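Local coordinates for cell wall binding protein cwp8 (Peptoclostridium difficile, PDB 5J6Q) that probably attaches to the bacterial cell wall through three CWB2 modules, as a cell wall protein associated with the S-layer, at residues Ile322-Gln334 with Ala430-Ile444. Sequence-based numbering, arbitrary orientation.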
# COMPACT_ATOMS: atom_id res chain seq x y z
N ILE A 322 -8.17 -19.41 -26.16
CA ILE A 322 -7.19 -20.03 -25.29
C ILE A 322 -6.24 -20.91 -26.06
O ILE A 322 -5.01 -20.80 -25.85
CB ILE A 322 -7.92 -20.83 -24.18
CG1 ILE A 322 -8.82 -19.87 -23.45
CG2 ILE A 322 -6.95 -21.49 -23.25
CD1 ILE A 322 -7.99 -18.68 -22.84
N VAL A 323 -6.76 -21.75 -26.99
CA VAL A 323 -5.77 -22.63 -27.65
C VAL A 323 -4.81 -21.87 -28.58
O VAL A 323 -3.61 -22.18 -28.58
CB VAL A 323 -6.47 -23.79 -28.41
CG1 VAL A 323 -5.52 -24.46 -29.38
CG2 VAL A 323 -7.01 -24.81 -27.41
N ASP A 324 -5.30 -20.90 -29.35
CA ASP A 324 -4.41 -20.17 -30.25
C ASP A 324 -3.42 -19.42 -29.40
O ASP A 324 -2.24 -19.32 -29.74
CB ASP A 324 -5.21 -19.18 -31.11
CG ASP A 324 -6.40 -19.77 -31.84
OD1 ASP A 324 -6.40 -20.99 -32.07
OD2 ASP A 324 -7.34 -19.00 -32.18
N GLY A 325 -3.91 -18.86 -28.29
CA GLY A 325 -3.04 -18.12 -27.41
C GLY A 325 -1.94 -18.95 -26.75
O GLY A 325 -0.79 -18.56 -26.79
N LEU A 326 -2.28 -20.09 -26.13
CA LEU A 326 -1.23 -20.85 -25.42
C LEU A 326 -0.24 -21.36 -26.43
O LEU A 326 0.97 -21.33 -26.17
CB LEU A 326 -1.85 -22.00 -24.56
CG LEU A 326 -2.43 -23.21 -25.30
CD1 LEU A 326 -1.33 -24.21 -25.62
CD2 LEU A 326 -3.44 -23.93 -24.40
N ALA A 327 -0.75 -21.80 -27.64
CA ALA A 327 0.15 -22.23 -28.74
C ALA A 327 1.00 -21.02 -29.23
O ALA A 327 2.11 -21.22 -29.73
CB ALA A 327 -0.67 -22.78 -29.90
N SER A 328 0.51 -19.76 -29.05
CA SER A 328 1.31 -18.60 -29.50
C SER A 328 2.51 -18.22 -28.63
O SER A 328 3.18 -17.23 -28.97
CB SER A 328 0.42 -17.39 -29.61
OG SER A 328 -0.56 -17.66 -30.60
N ALA A 329 2.80 -18.97 -27.55
CA ALA A 329 3.86 -18.55 -26.64
C ALA A 329 5.25 -18.61 -27.24
O ALA A 329 5.96 -17.63 -27.03
CB ALA A 329 3.83 -19.39 -25.34
N PRO A 330 5.69 -19.74 -27.90
CA PRO A 330 7.05 -19.72 -28.48
C PRO A 330 7.12 -18.67 -29.59
O PRO A 330 8.19 -18.22 -29.87
CB PRO A 330 7.26 -21.17 -28.93
CG PRO A 330 5.88 -21.71 -29.04
CD PRO A 330 5.15 -21.12 -27.93
N LEU A 331 5.98 -18.29 -30.20
CA LEU A 331 5.93 -17.33 -31.25
C LEU A 331 6.15 -15.94 -30.68
O LEU A 331 7.00 -15.21 -31.23
CB LEU A 331 4.58 -17.36 -32.03
CG LEU A 331 4.60 -16.32 -33.16
CD1 LEU A 331 5.93 -16.55 -33.98
CD2 LEU A 331 3.45 -16.38 -34.03
N ALA A 332 5.38 -15.55 -29.58
CA ALA A 332 5.61 -14.25 -28.95
C ALA A 332 7.05 -14.20 -28.40
O ALA A 332 7.65 -13.12 -28.40
CB ALA A 332 4.64 -13.98 -27.80
N SER A 333 7.58 -15.30 -27.93
CA SER A 333 8.94 -15.24 -27.37
C SER A 333 9.95 -15.08 -28.48
O SER A 333 10.95 -14.37 -28.32
CB SER A 333 9.27 -16.53 -26.61
OG SER A 333 8.90 -16.47 -25.24
N GLN A 334 9.69 -15.76 -29.63
CA GLN A 334 10.66 -15.74 -30.74
C GLN A 334 10.72 -14.43 -31.46
O GLN A 334 11.82 -13.95 -31.69
CB GLN A 334 10.37 -16.83 -31.77
CG GLN A 334 11.64 -17.21 -32.50
CD GLN A 334 11.59 -18.61 -33.02
OE1 GLN A 334 11.04 -18.85 -34.09
NE2 GLN A 334 12.07 -19.57 -32.25
N ALA A 430 -2.54 -28.10 -21.24
CA ALA A 430 -1.58 -27.54 -22.18
C ALA A 430 -0.91 -26.30 -21.69
O ALA A 430 0.31 -26.24 -21.79
CB ALA A 430 -2.28 -27.26 -23.49
N MET A 431 -1.68 -25.30 -21.17
CA MET A 431 -1.19 -24.05 -20.64
C MET A 431 -0.00 -24.21 -19.70
O MET A 431 0.78 -23.31 -19.55
CB MET A 431 -2.28 -23.45 -19.82
CG MET A 431 -2.00 -22.12 -19.45
SD MET A 431 -2.16 -21.07 -20.94
CE MET A 431 -3.85 -21.47 -21.39
N SER A 432 0.08 -25.32 -19.05
CA SER A 432 1.15 -25.64 -18.14
C SER A 432 2.56 -25.78 -18.83
O SER A 432 3.62 -25.58 -18.19
CB SER A 432 0.73 -26.94 -17.44
OG SER A 432 -0.08 -26.69 -16.30
N ILE A 433 2.56 -26.07 -20.14
CA ILE A 433 3.82 -26.25 -20.89
C ILE A 433 4.11 -25.04 -21.77
O ILE A 433 5.15 -25.03 -22.39
CB ILE A 433 3.61 -27.60 -21.69
CG1 ILE A 433 4.97 -28.23 -22.05
CG2 ILE A 433 2.79 -27.34 -22.97
CD1 ILE A 433 5.97 -28.37 -20.88
N SER A 434 3.22 -23.99 -21.85
CA SER A 434 3.54 -22.81 -22.66
C SER A 434 4.87 -22.13 -22.29
O SER A 434 5.60 -21.86 -23.21
CB SER A 434 2.40 -21.78 -22.57
OG SER A 434 1.30 -22.31 -23.31
N ALA A 435 5.19 -21.88 -21.00
CA ALA A 435 6.43 -21.17 -20.71
C ALA A 435 7.63 -22.01 -21.22
O ALA A 435 8.47 -21.48 -21.86
CB ALA A 435 6.59 -20.95 -19.20
N ARG A 436 7.64 -23.31 -20.89
CA ARG A 436 8.75 -24.19 -21.25
C ARG A 436 8.92 -24.21 -22.74
O ARG A 436 10.08 -24.08 -23.19
CB ARG A 436 8.48 -25.59 -20.68
CG ARG A 436 9.33 -26.65 -21.30
CD ARG A 436 10.76 -26.41 -20.78
NE ARG A 436 11.69 -27.39 -21.32
CZ ARG A 436 12.86 -27.68 -20.75
NH1 ARG A 436 13.66 -28.58 -21.31
NH2 ARG A 436 13.25 -27.06 -19.62
N ALA A 437 7.80 -24.30 -23.50
CA ALA A 437 7.91 -24.30 -24.94
C ALA A 437 8.39 -22.96 -25.45
O ALA A 437 9.29 -22.95 -26.32
CB ALA A 437 6.61 -24.63 -25.58
N ALA A 438 7.83 -21.83 -24.92
CA ALA A 438 8.25 -20.52 -25.34
C ALA A 438 9.74 -20.39 -25.06
O ALA A 438 10.44 -19.73 -25.79
CB ALA A 438 7.52 -19.41 -24.59
N GLN A 439 10.18 -20.98 -23.98
CA GLN A 439 11.57 -20.86 -23.55
C GLN A 439 12.56 -21.67 -24.49
O GLN A 439 13.76 -21.53 -24.35
CB GLN A 439 11.70 -21.40 -22.13
CG GLN A 439 13.09 -21.15 -21.57
CD GLN A 439 13.36 -21.85 -20.28
OE1 GLN A 439 14.50 -22.28 -20.00
NE2 GLN A 439 12.38 -21.97 -19.44
N PHE A 440 12.03 -22.49 -25.43
CA PHE A 440 12.92 -23.32 -26.23
C PHE A 440 12.53 -23.36 -27.68
O PHE A 440 13.02 -24.24 -28.35
CB PHE A 440 12.95 -24.78 -25.69
CG PHE A 440 13.76 -24.95 -24.42
CD1 PHE A 440 13.19 -24.75 -23.19
CD2 PHE A 440 15.10 -25.29 -24.48
CE1 PHE A 440 13.93 -24.88 -22.04
CE2 PHE A 440 15.84 -25.41 -23.32
CZ PHE A 440 15.25 -25.20 -22.10
N GLY A 441 11.67 -22.46 -28.19
CA GLY A 441 11.33 -22.51 -29.60
C GLY A 441 10.54 -23.76 -29.97
O GLY A 441 10.31 -24.04 -31.15
N ALA A 442 10.09 -24.51 -28.96
CA ALA A 442 9.30 -25.72 -29.17
C ALA A 442 7.87 -25.43 -29.57
O ALA A 442 7.16 -24.67 -28.90
CB ALA A 442 9.30 -26.55 -27.91
N PRO A 443 7.42 -25.96 -30.72
CA PRO A 443 6.04 -25.71 -31.11
C PRO A 443 5.09 -26.51 -30.22
O PRO A 443 5.47 -27.51 -29.57
CB PRO A 443 6.00 -26.15 -32.58
CG PRO A 443 7.20 -27.03 -32.75
CD PRO A 443 8.21 -26.48 -31.84
N ILE A 444 3.83 -26.11 -30.25
CA ILE A 444 2.85 -26.78 -29.48
C ILE A 444 1.87 -27.18 -30.53
O ILE A 444 1.17 -26.32 -31.06
CB ILE A 444 2.19 -25.83 -28.43
CG1 ILE A 444 3.16 -25.56 -27.25
CG2 ILE A 444 0.91 -26.45 -27.95
CD1 ILE A 444 2.65 -24.37 -26.38
O HOH W 1 3.36 -23.35 -30.80
O HOH W 2 10.42 -19.38 -28.62
O HOH W 3 12.29 -22.59 -32.92
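Leu-326 packs on Ala-430 and Met-431 in the most extensive apolar part of this contact. With CG set between the backbone N and the carbonyl carbon (chi1 72°), both its branches press on the Ala-430 methyl, CD2 lying 3.6 Å from Ala-430 CB, while CD1 meets Ile-444 CG2 where the two side chains cross at about a right angle. Met-431, bent at chi2 and chi3, brings its CE to 3.6 Å from Ile-322 CG2. The one direct hydrogen bond runs from Ser-434 OG to Leu-326 O (3.0 Å), 42° out of the carbonyl plane; Ala-329 N binds the opposite face, neither donor in line with the C=O. The backbones come closest at Pro-330 CA and Ala-438 CA, 3.5 Å apart; Pro-330 CG rests 3.2 Å from Ala-442 O and Ser-333 OG 3.3 Å from Ala-438 CB. Water links Ala-327 O to Ile-444 N even here.

Only the Gln-334/Gly-441 end is loose and partly exposed: Gln-334 NE2 stays 4.0 Å from Gly-441 CA, water bridges it to Gly-441 O, and OE1 binds Lys-413 N. Helices 329-334 and 434-438, crossing at -43° with axes 8.2 Å apart, belong to the first two CWB2 ranges; helix 531-542 of the third covers both, consistent with a compact trio of toprim-like, parallel-sheet alpha/beta modules.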